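Local coordinates for S-M checkpoint control protein rad4 (Schizosaccharomyces pombe, PDB 4BU0) that binds phosphorylated Crb2 through its paired N-terminal BRCT domains and serves as an essential scaffold in DNA replication and the S-M checkpoint, at residues G9-I17 with T45-K56; K68-L78 with L92-P100. One frame throughout, in Å; residues are numbered along the deposited sequence.

Interaction 1 lies within the first BRCT domain; interaction 2 lays the loop 92-100 against the same domain. Both reach its parallel sheet, in which strands 46-49 and 68-70 are neighbours. Interaction 1 is the buried one: it pairs the two central strands and ends at the phosphopeptide site, so backbone hydrogen bonds and a few hydroxyl and amine groups dominate. Interaction 2 is only partly buried and joins the edge strand 68-70 and helix 74-83 to the loop that follows that helix; a tryptophan, a histidine and aliphatic side chains do most of the work. The two meet where Leu47 N and O pair with Lys68 and Met70, and where Phe10 packs on Leu92.

Interaction 1 of 2, residues G9-I17 with T45-K56; sequences GFVICCTSI and THLIAGDFDTPK
The phosphopeptide site of the first BRCT domain is built at one end of this contact, where the central parallel strands 11-15 and 46-49 run out into the start of helix 55-63. Thr15 OG1, Ser16 N and Lys56 NZ hydrogen-bond the modified side chain of the bound Crb2 peptide. Thr54, the N-cap of that helix, donates its hydroxyl to Thr15 OG1 (OG1 to OG1 2.8 Å), a second-shell bond that orients the Thr15 hydroxyl bonded to the peptide. Thr15 OG1 stands anti to the backbone N (chi1 -173°), which turns CG2 onto Ala49 CB, 3.6 Å away. Lys56, extended beyond CG, passes Thr15 CB and Cys13 SG.

The ladder starts at Val11 O, gripped by Thr45 N in the carbonyl plane, on a lone pair, and by His46 N tilted out of it. It continues through Cys13 N to His46 O, Ile48 N to Cys13 O and Thr15 N to Ile48 O, and ends at Gly50 N with Thr15 O. On the face carrying Ile12, Cys14 and Ile48, Ile12 CG2 packs on Ile48 CD1 at 3.5 Å. At the far end Thr45 OG1 accepts a straight bond from Val11 N (2.9 Å, 180°). Phe10 lays CD2 over one His46 ring face, the planes 25° apart with little overlap, while Thr45 OG1 meets ND1 at the imidazole edge. Lys56 NZ also donates to Ser38 O and, 2.8 Å away, to Cys14 O.

Interaction 2 of 2, residues K68-L78 with L92-P100; sequences KIMSSEWIPVL and LLVDKHLLP. Unlike the reference sequence in segment 92-100: Leu98 (reference Phe).
At the edge of the Trp74 indole, Leu92 O lies almost exactly in the ring plane and accepts from Trp74 NE1 (3.0 Å, 176°), while Val94 CG2 approaches CZ2 obliquely. Met70 CE sits 3.5 Å above one face of the indole and Ile75 CD1 takes the opposite face, both offset toward the rim. The imidazole of His97 has the Glu73 carboxylate and Leu93 O at its edge; His97 ND1 donates to Glu73 OE2 at 2.9 Å, on the anti side of OE2 and well out of the carboxylate plane, with the carboxylate turned 65° from the ring. In the conformer described, Glu73 bends at chi2 to bring OE2 there, and a water joins the same oxygen to Leu98 O. The side chains of Val77 and His97 cross at about a right angle, with Val77 CG1 3.7 Å from His97 NE2, and Trp74 CB rests on His97 CB.

These groups clamp the loop that follows helix 74-83 and runs toward strand 106-110 against the first BRCT domain, across the edge strand 68-70 of its parallel sheet and the start of helix 74-83. Backbone bonds continue the clamp: Leu99 N donates to Ile69 O (2.8 Å) and Ser71 N to His97 O, on either side of the single bridge between Met70 and Leu98. Ser71 OG accepts from Glu73 N, a capping bond in the turn that leads into the helix. Met70, bent at chi2 and chi3, brings CE within 3.4 Å of both Val94 O and His97 O, and its SD lies against Leu98 CD2 and Val94 CG1. Leu98 differs from the reference phenylalanine. Farther along helix 74-83, Leu78 CA and Val77 CG1 receive Leu93 CD1 from the loop.

Interaction 1 of 2, residues G9-I17 with T45-K56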
loop_
_atom_site.group_PDB
_atom_site.type_symbol
_atom_site.label_atom_id
_atom_site.label_comp_id
_atom_site.label_asym_id
_atom_site.label_seq_id
_atom_site.Cartn_x
_atom_site.Cartn_y
_atom_site.Cartn_z
ATOM N N GLY A 9 -16.389 -19.019 3.389
ATOM C CA GLY A 9 -15.837 -18.953 2.044
ATOM C C GLY A 9 -14.715 -17.945 1.888
ATOM O O GLY A 9 -13.984 -17.983 0.885
ATOM N N PHE A 10 -14.569 -17.014 2.862
ATOM C CA PHE A 10 -13.443 -16.078 2.808
ATOM C C PHE A 10 -12.193 -16.752 3.323
ATOM O O PHE A 10 -12.270 -17.568 4.248
ATOM C CB PHE A 10 -13.719 -14.830 3.670
ATOM C CG PHE A 10 -14.658 -13.810 3.103
ATOM C CD1 PHE A 10 -15.990 -14.129 2.850
ATOM C CD2 PHE A 10 -14.243 -12.496 2.920
ATOM C CE1 PHE A 10 -16.867 -13.165 2.342
ATOM C CE2 PHE A 10 -15.128 -11.522 2.432
ATOM C CZ PHE A 10 -16.426 -11.865 2.132
ATOM N N VAL A 11 -11.020 -16.395 2.755
ATOM C CA VAL A 11 -9.734 -16.959 3.160
ATOM C C VAL A 11 -8.837 -15.753 3.350
ATOM O O VAL A 11 -8.477 -15.089 2.373
ATOM C CB VAL A 11 -9.177 -18.005 2.169
ATOM C CG1 VAL A 11 -7.859 -18.575 2.685
ATOM C CG2 VAL A 11 -10.193 -19.131 1.938
ATOM N N ILE A 12 -8.545 -15.446 4.614
ATOM C CA ILE A 12 -7.809 -14.226 4.941
ATOM C C ILE A 12 -6.365 -14.503 5.301
ATOM O O ILE A 12 -6.047 -15.485 5.948
ATOM C CB ILE A 12 -8.583 -13.541 6.091
ATOM C CG1 ILE A 12 -9.948 -13.018 5.545
ATOM C CG2 ILE A 12 -7.755 -12.430 6.803
ATOM C CD1 ILE A 12 -10.983 -12.728 6.588
ATOM N N CYS A 13 -5.471 -13.588 4.864
ATOM C CA CYS A 13 -4.036 -13.660 5.116
ATOM C C CYS A 13 -3.588 -12.252 5.497
ATOM O O CYS A 13 -4.213 -11.303 5.012
ATOM C CB CYS A 13 -3.346 -14.149 3.846
ATOM S SG CYS A 13 -1.565 -14.425 3.996
ATOM N N CYS A 14 -2.552 -12.111 6.355
ATOM C CA CYS A 14 -2.003 -10.799 6.730
ATOM C C CYS A 14 -0.606 -10.642 6.189
ATOM O O CYS A 14 0.146 -11.630 6.068
ATOM C CB CYS A 14 -1.977 -10.606 8.247
ATOM S SG CYS A 14 -3.604 -10.541 9.024
ATOM N N THR A 15 -0.203 -9.373 5.956
ATOM C CA THR A 15 1.187 -9.063 5.634
ATOM C C THR A 15 1.556 -7.794 6.384
ATOM O O THR A 15 0.803 -6.808 6.348
ATOM C CB THR A 15 1.492 -9.003 4.131
ATOM O OG1 THR A 15 2.907 -8.861 3.973
ATOM C CG2 THR A 15 0.779 -7.879 3.378
ATOM N N SER A 16 2.714 -7.826 7.103
ATOM C CA SER A 16 3.203 -6.686 7.886
ATOM C C SER A 16 2.170 -6.148 8.869
ATOM O O SER A 16 1.956 -4.930 8.989
ATOM C CB SER A 16 3.697 -5.567 6.975
ATOM O OG SER A 16 4.971 -5.911 6.467
ATOM N N ILE A 17 1.532 -7.064 9.613
ATOM C CA ILE A 17 0.595 -6.744 10.669
ATOM C C ILE A 17 1.268 -7.238 11.947
ATOM O O ILE A 17 1.704 -8.388 11.975
ATOM C CB ILE A 17 -0.815 -7.356 10.448
ATOM C CG1 ILE A 17 -1.423 -6.877 9.085
ATOM C CG2 ILE A 17 -1.744 -7.003 11.613
ATOM C CD1 ILE A 17 -1.801 -5.364 9.023
ATOM N N THR A 45 -8.433 -15.011 -0.394
ATOM C CA THR A 45 -9.356 -14.119 -1.078
ATOM C C THR A 45 -9.092 -12.652 -0.689
ATOM O O THR A 45 -9.424 -11.725 -1.444
ATOM C CB THR A 45 -10.812 -14.512 -0.776
ATOM O OG1 THR A 45 -11.069 -14.404 0.634
ATOM C CG2 THR A 45 -11.134 -15.939 -1.221
ATOM N N HIS A 46 -8.610 -12.437 0.556
ATOM C CA HIS A 46 -8.408 -11.108 1.103
ATOM C C HIS A 46 -7.080 -11.061 1.812
ATOM O O HIS A 46 -6.800 -11.929 2.643
ATOM C CB HIS A 46 -9.545 -10.755 2.074
ATOM C CG HIS A 46 -10.872 -10.612 1.379
ATOM N ND1 HIS A 46 -11.539 -11.724 0.845
ATOM C CD2 HIS A 46 -11.596 -9.498 1.096
ATOM C CE1 HIS A 46 -12.614 -11.240 0.234
ATOM N NE2 HIS A 46 -12.713 -9.916 0.380
ATOM N N LEU A 47 -6.243 -10.058 1.470
ATOM C CA LEU A 47 -4.941 -9.877 2.087
ATOM C C LEU A 47 -4.997 -8.585 2.884
ATOM O O LEU A 47 -5.169 -7.511 2.310
ATOM C CB LEU A 47 -3.819 -9.835 1.015
ATOM C CG LEU A 47 -2.414 -9.566 1.506
ATOM C CD1 LEU A 47 -1.856 -10.771 2.334
ATOM C CD2 LEU A 47 -1.476 -9.299 0.298
ATOM N N ILE A 48 -4.855 -8.707 4.209
ATOM C CA ILE A 48 -4.875 -7.544 5.095
ATOM C C ILE A 48 -3.424 -7.083 5.174
ATOM O O ILE A 48 -2.563 -7.846 5.598
ATOM C CB ILE A 48 -5.490 -7.933 6.461
ATOM C CG1 ILE A 48 -6.995 -8.337 6.251
ATOM C CG2 ILE A 48 -5.346 -6.744 7.456
ATOM C CD1 ILE A 48 -7.584 -9.003 7.487
ATOM N N ALA A 49 -3.143 -5.861 4.709
ATOM C CA ALA A 49 -1.754 -5.407 4.601
ATOM C C ALA A 49 -1.438 -4.178 5.430
ATOM O O ALA A 49 -2.235 -3.233 5.458
ATOM C CB ALA A 49 -1.470 -5.090 3.144
ATOM N N GLY A 50 -0.241 -4.181 6.035
ATOM C CA GLY A 50 0.247 -3.058 6.829
ATOM C C GLY A 50 1.389 -2.317 6.169
ATOM O O GLY A 50 1.918 -1.361 6.748
ATOM N N ASP A 51 1.775 -2.767 4.951
ATOM C CA ASP A 51 2.881 -2.229 4.152
ATOM C C ASP A 51 2.778 -2.772 2.746
ATOM O O ASP A 51 2.150 -3.814 2.546
ATOM C CB ASP A 51 4.235 -2.639 4.776
ATOM C CG ASP A 51 5.441 -1.834 4.316
ATOM O OD1 ASP A 51 5.244 -0.766 3.691
ATOM O OD2 ASP A 51 6.577 -2.220 4.665
ATOM N N PHE A 52 3.403 -2.108 1.780
ATOM C CA PHE A 52 3.442 -2.573 0.400
ATOM C C PHE A 52 4.756 -3.296 0.107
ATOM O O PHE A 52 4.830 -4.014 -0.888
ATOM C CB PHE A 52 3.289 -1.382 -0.581
ATOM C CG PHE A 52 4.417 -0.378 -0.462
ATOM C CD1 PHE A 52 5.583 -0.535 -1.189
ATOM C CD2 PHE A 52 4.314 0.707 0.393
ATOM C CE1 PHE A 52 6.657 0.360 -1.025
ATOM C CE2 PHE A 52 5.372 1.607 0.541
ATOM C CZ PHE A 52 6.533 1.428 -0.171
ATOM N N ASP A 53 5.810 -3.078 0.930
ATOM C CA ASP A 53 7.126 -3.630 0.638
ATOM C C ASP A 53 7.305 -5.002 1.269
ATOM O O ASP A 53 8.136 -5.182 2.166
ATOM C CB ASP A 53 8.238 -2.673 1.103
ATOM C CG ASP A 53 9.596 -3.027 0.529
ATOM O OD1 ASP A 53 9.657 -3.921 -0.349
ATOM O OD2 ASP A 53 10.600 -2.403 0.951
ATOM N N THR A 54 6.496 -5.953 0.825
ATOM C CA THR A 54 6.593 -7.339 1.288
ATOM C C THR A 54 6.402 -8.302 0.128
ATOM O O THR A 54 5.640 -8.018 -0.800
ATOM C CB THR A 54 5.545 -7.692 2.389
ATOM O OG1 THR A 54 4.269 -7.908 1.774
ATOM C CG2 THR A 54 5.471 -6.676 3.530
ATOM N N PRO A 55 6.974 -9.524 0.225
ATOM C CA PRO A 55 6.752 -10.518 -0.828
ATOM C C PRO A 55 5.266 -10.883 -1.057
ATOM O O PRO A 55 4.853 -11.080 -2.210
ATOM C CB PRO A 55 7.533 -11.733 -0.310
ATOM C CG PRO A 55 8.625 -11.154 0.486
ATOM C CD PRO A 55 7.981 -9.994 1.202
ATOM N N LYS A 56 4.452 -10.952 0.032
ATOM C CA LYS A 56 3.018 -11.255 -0.134
ATOM C C LYS A 56 2.320 -10.149 -0.906
ATOM O O LYS A 56 1.543 -10.405 -1.820
ATOM C CB LYS A 56 2.319 -11.412 1.222
ATOM C CG LYS A 56 2.622 -12.728 1.952
ATOM C CD LYS A 56 1.928 -12.731 3.311
ATOM C CE LYS A 56 2.167 -14.042 4.058
ATOM N NZ LYS A 56 1.668 -13.932 5.459
HETATM O O HOH W 1 6.991 -4.180 6.522
HETATM O O HOH W 2 4.027 -2.523 9.220
#

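Interaction 2 of 2, residues K68-L78 with L92-P100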
loop_
_atom_site.group_PDB
_atom_site.type_symbol
_atom_site.label_atom_id
_atom_site.label_comp_id
_atom_site.label_asym_id
_atom_site.label_seq_id
_atom_site.Cartn_x
_atom_site.Cartn_y
_atom_site.Cartn_z
ATOM N N LYS A 68 -8.485 -8.999 -2.694
ATOM C CA LYS A 68 -8.697 -7.646 -2.199
ATOM C C LYS A 68 -7.664 -7.315 -1.153
ATOM O O LYS A 68 -7.435 -8.125 -0.256
ATOM C CB LYS A 68 -10.102 -7.467 -1.574
ATOM C CG LYS A 68 -11.293 -7.956 -2.413
ATOM C CD LYS A 68 -11.811 -6.923 -3.368
ATOM C CE LYS A 68 -12.896 -7.534 -4.222
ATOM N NZ LYS A 68 -12.773 -7.128 -5.647
ATOM N N ILE A 69 -7.027 -6.126 -1.271
ATOM C CA ILE A 69 -6.035 -5.683 -0.288
ATOM C C ILE A 69 -6.757 -4.773 0.675
ATOM O O ILE A 69 -7.285 -3.718 0.330
ATOM C CB ILE A 69 -4.759 -5.058 -0.873
ATOM C CG1 ILE A 69 -4.079 -6.054 -1.833
ATOM C CG2 ILE A 69 -3.793 -4.666 0.263
ATOM C CD1 ILE A 69 -3.231 -5.375 -2.755
ATOM N N MET A 70 -6.823 -5.256 1.932
ATOM C CA MET A 70 -7.628 -4.658 2.955
ATOM C C MET A 70 -6.871 -3.982 4.046
ATOM O O MET A 70 -5.748 -4.353 4.375
ATOM C CB MET A 70 -8.439 -5.805 3.631
ATOM C CG MET A 70 -9.258 -6.673 2.663
ATOM S SD MET A 70 -10.423 -5.684 1.680
ATOM C CE MET A 70 -11.467 -4.948 2.978
ATOM N N SER A 71 -7.530 -2.995 4.647
ATOM C CA SER A 71 -6.998 -2.300 5.808
ATOM C C SER A 71 -7.088 -3.192 7.055
ATOM O O SER A 71 -7.992 -4.046 7.175
ATOM C CB SER A 71 -7.789 -1.017 6.019
ATOM O OG SER A 71 -7.526 -0.441 7.288
ATOM N N SER A 72 -6.203 -2.962 8.022
ATOM C CA SER A 72 -6.244 -3.695 9.276
ATOM C C SER A 72 -7.528 -3.483 10.052
ATOM O O SER A 72 -7.851 -4.312 10.894
ATOM C CB SER A 72 -5.069 -3.274 10.145
ATOM O OG SER A 72 -5.168 -1.891 10.438
ATOM N N GLU A 73 -8.245 -2.384 9.787
ATOM C CA GLU A 73 -9.467 -2.084 10.532
ATOM C C GLU A 73 -10.676 -2.871 10.016
ATOM O O GLU A 73 -11.705 -2.908 10.698
ATOM C CB GLU A 73 -9.767 -0.566 10.503
ATOM C CG GLU A 73 -10.544 -0.069 9.287
ATOM C CD GLU A 73 -9.966 0.992 8.361
ATOM O OE1 GLU A 73 -9.295 1.923 8.863
ATOM O OE2 GLU A 73 -10.252 0.934 7.138
ATOM N N TRP A 74 -10.580 -3.483 8.804
ATOM C CA TRP A 74 -11.733 -4.175 8.248
ATOM C C TRP A 74 -12.366 -5.212 9.173
ATOM O O TRP A 74 -13.547 -5.102 9.509
ATOM C CB TRP A 74 -11.371 -4.815 6.898
ATOM C CG TRP A 74 -12.474 -5.645 6.324
ATOM C CD1 TRP A 74 -13.795 -5.295 6.203
ATOM C CD2 TRP A 74 -12.363 -6.992 5.859
ATOM N NE1 TRP A 74 -14.518 -6.355 5.676
ATOM C CE2 TRP A 74 -13.659 -7.401 5.447
ATOM C CE3 TRP A 74 -11.283 -7.884 5.705
ATOM C CZ2 TRP A 74 -13.910 -8.688 4.944
ATOM C CZ3 TRP A 74 -11.533 -9.145 5.164
ATOM C CH2 TRP A 74 -12.836 -9.531 4.805
ATOM N N ILE A 75 -11.593 -6.205 9.591
ATOM C CA ILE A 75 -12.167 -7.289 10.389
ATOM C C ILE A 75 -12.673 -6.779 11.755
ATOM O O ILE A 75 -13.814 -7.079 12.103
ATOM C CB ILE A 75 -11.193 -8.465 10.519
ATOM C CG1 ILE A 75 -11.045 -9.238 9.163
ATOM C CG2 ILE A 75 -11.606 -9.400 11.680
ATOM C CD1 ILE A 75 -12.366 -9.935 8.651
ATOM N N PRO A 76 -11.914 -5.967 12.518
ATOM C CA PRO A 76 -12.480 -5.468 13.775
ATOM C C PRO A 76 -13.770 -4.673 13.589
ATOM O O PRO A 76 -14.690 -4.829 14.395
ATOM C CB PRO A 76 -11.351 -4.581 14.315
ATOM C CG PRO A 76 -10.102 -5.248 13.804
ATOM C CD PRO A 76 -10.498 -5.583 12.372
ATOM N N VAL A 77 -13.889 -3.850 12.506
ATOM C CA VAL A 77 -15.100 -3.072 12.305
ATOM C C VAL A 77 -16.282 -4.003 11.925
ATOM O O VAL A 77 -17.401 -3.861 12.452
ATOM C CB VAL A 77 -14.895 -1.933 11.269
ATOM C CG1 VAL A 77 -16.217 -1.267 10.899
ATOM C CG2 VAL A 77 -13.912 -0.885 11.813
ATOM N N LEU A 78 -16.051 -4.958 11.009
ATOM C CA LEU A 78 -17.132 -5.861 10.632
ATOM C C LEU A 78 -17.561 -6.735 11.828
ATOM O O LEU A 78 -18.769 -6.901 12.084
ATOM C CB LEU A 78 -16.641 -6.754 9.481
ATOM C CG LEU A 78 -17.581 -7.879 9.076
ATOM C CD1 LEU A 78 -18.913 -7.298 8.494
ATOM C CD2 LEU A 78 -16.896 -8.766 8.031
ATOM N N LEU A 92 -20.338 -6.824 2.948
ATOM C CA LEU A 92 -19.559 -7.180 4.168
ATOM C C LEU A 92 -18.484 -6.127 4.502
ATOM O O LEU A 92 -17.423 -6.441 5.042
ATOM C CB LEU A 92 -18.960 -8.580 4.035
ATOM C CG LEU A 92 -20.062 -9.673 3.971
ATOM C CD1 LEU A 92 -19.527 -10.944 3.385
ATOM C CD2 LEU A 92 -20.666 -9.920 5.364
ATOM N N LEU A 93 -18.814 -4.862 4.216
ATOM C CA LEU A 93 -17.990 -3.663 4.483
ATOM C C LEU A 93 -16.667 -3.663 3.739
ATOM O O LEU A 93 -15.823 -2.811 4.026
ATOM C CB LEU A 93 -17.747 -3.464 5.996
ATOM C CG LEU A 93 -19.014 -3.427 6.849
ATOM C CD1 LEU A 93 -18.660 -3.244 8.328
ATOM C CD2 LEU A 93 -19.951 -2.271 6.430
ATOM N N VAL A 94 -16.486 -4.563 2.773
ATOM C CA VAL A 94 -15.210 -4.675 2.068
ATOM C C VAL A 94 -14.857 -3.367 1.332
ATOM O O VAL A 94 -13.741 -2.840 1.500
ATOM C CB VAL A 94 -15.213 -5.903 1.130
ATOM C CG1 VAL A 94 -14.040 -5.877 0.122
ATOM C CG2 VAL A 94 -15.224 -7.192 1.954
ATOM N N ASP A 95 -15.803 -2.827 0.536
ATOM C CA ASP A 95 -15.469 -1.624 -0.236
ATOM C C ASP A 95 -15.158 -0.418 0.626
ATOM O O ASP A 95 -14.441 0.466 0.161
ATOM C CB ASP A 95 -16.613 -1.271 -1.198
ATOM C CG ASP A 95 -16.753 -2.199 -2.385
ATOM O OD1 ASP A 95 -15.822 -3.000 -2.628
ATOM O OD2 ASP A 95 -17.791 -2.115 -3.084
ATOM N N LYS A 96 -15.633 -0.391 1.878
ATOM C CA LYS A 96 -15.387 0.711 2.797
ATOM C C LYS A 96 -14.038 0.588 3.498
ATOM O O LYS A 96 -13.622 1.536 4.166
ATOM C CB LYS A 96 -16.502 0.789 3.844
ATOM C CG LYS A 96 -17.781 1.389 3.254
ATOM C CD LYS A 96 -18.985 1.166 4.144
ATOM C CE LYS A 96 -20.164 1.990 3.682
ATOM N NZ LYS A 96 -21.370 1.725 4.511
ATOM N N HIS A 97 -13.388 -0.587 3.406
ATOM C CA HIS A 97 -12.140 -0.803 4.144
ATOM C C HIS A 97 -11.020 -1.321 3.257
ATOM O O HIS A 97 -10.072 -1.942 3.738
ATOM C CB HIS A 97 -12.381 -1.756 5.343
ATOM C CG HIS A 97 -13.321 -1.159 6.337
ATOM N ND1 HIS A 97 -12.890 -0.221 7.254
ATOM C CD2 HIS A 97 -14.660 -1.295 6.449
ATOM C CE1 HIS A 97 -13.973 0.154 7.926
ATOM N NE2 HIS A 97 -15.063 -0.457 7.474
ATOM N N LEU A 98 -11.069 -1.016 1.968
ATOM C CA LEU A 98 -9.962 -1.355 1.094
ATOM C C LEU A 98 -8.764 -0.541 1.544
ATOM O O LEU A 98 -8.916 0.623 1.958
ATOM C CB LEU A 98 -10.310 -1.016 -0.374
ATOM C CG LEU A 98 -11.358 -1.887 -1.014
ATOM C CD1 LEU A 98 -11.814 -1.276 -2.368
ATOM C CD2 LEU A 98 -10.841 -3.272 -1.258
ATOM N N LEU A 99 -7.574 -1.120 1.447
ATOM C CA LEU A 99 -6.393 -0.347 1.822
ATOM C C LEU A 99 -6.180 0.790 0.823
ATOM O O LEU A 99 -6.306 0.558 -0.390
ATOM C CB LEU A 99 -5.162 -1.244 1.817
ATOM C CG LEU A 99 -3.900 -0.648 2.480
ATOM C CD1 LEU A 99 -4.046 -0.553 4.045
ATOM C CD2 LEU A 99 -2.668 -1.470 2.139
ATOM N N PRO A 100 -5.865 2.020 1.297
ATOM C CA PRO A 100 -5.559 3.113 0.352
ATOM C C PRO A 100 -4.412 2.685 -0.549
ATOM O O PRO A 100 -3.463 2.065 -0.070
ATOM C CB PRO A 100 -5.153 4.265 1.274
ATOM C CG PRO A 100 -5.934 3.985 2.561
ATOM C CD PRO A 100 -5.778 2.480 2.703
HETATM O O HOH W 3 -7.124 -2.108 -1.965
HETATM O O HOH W 4 -9.532 1.877 4.343
#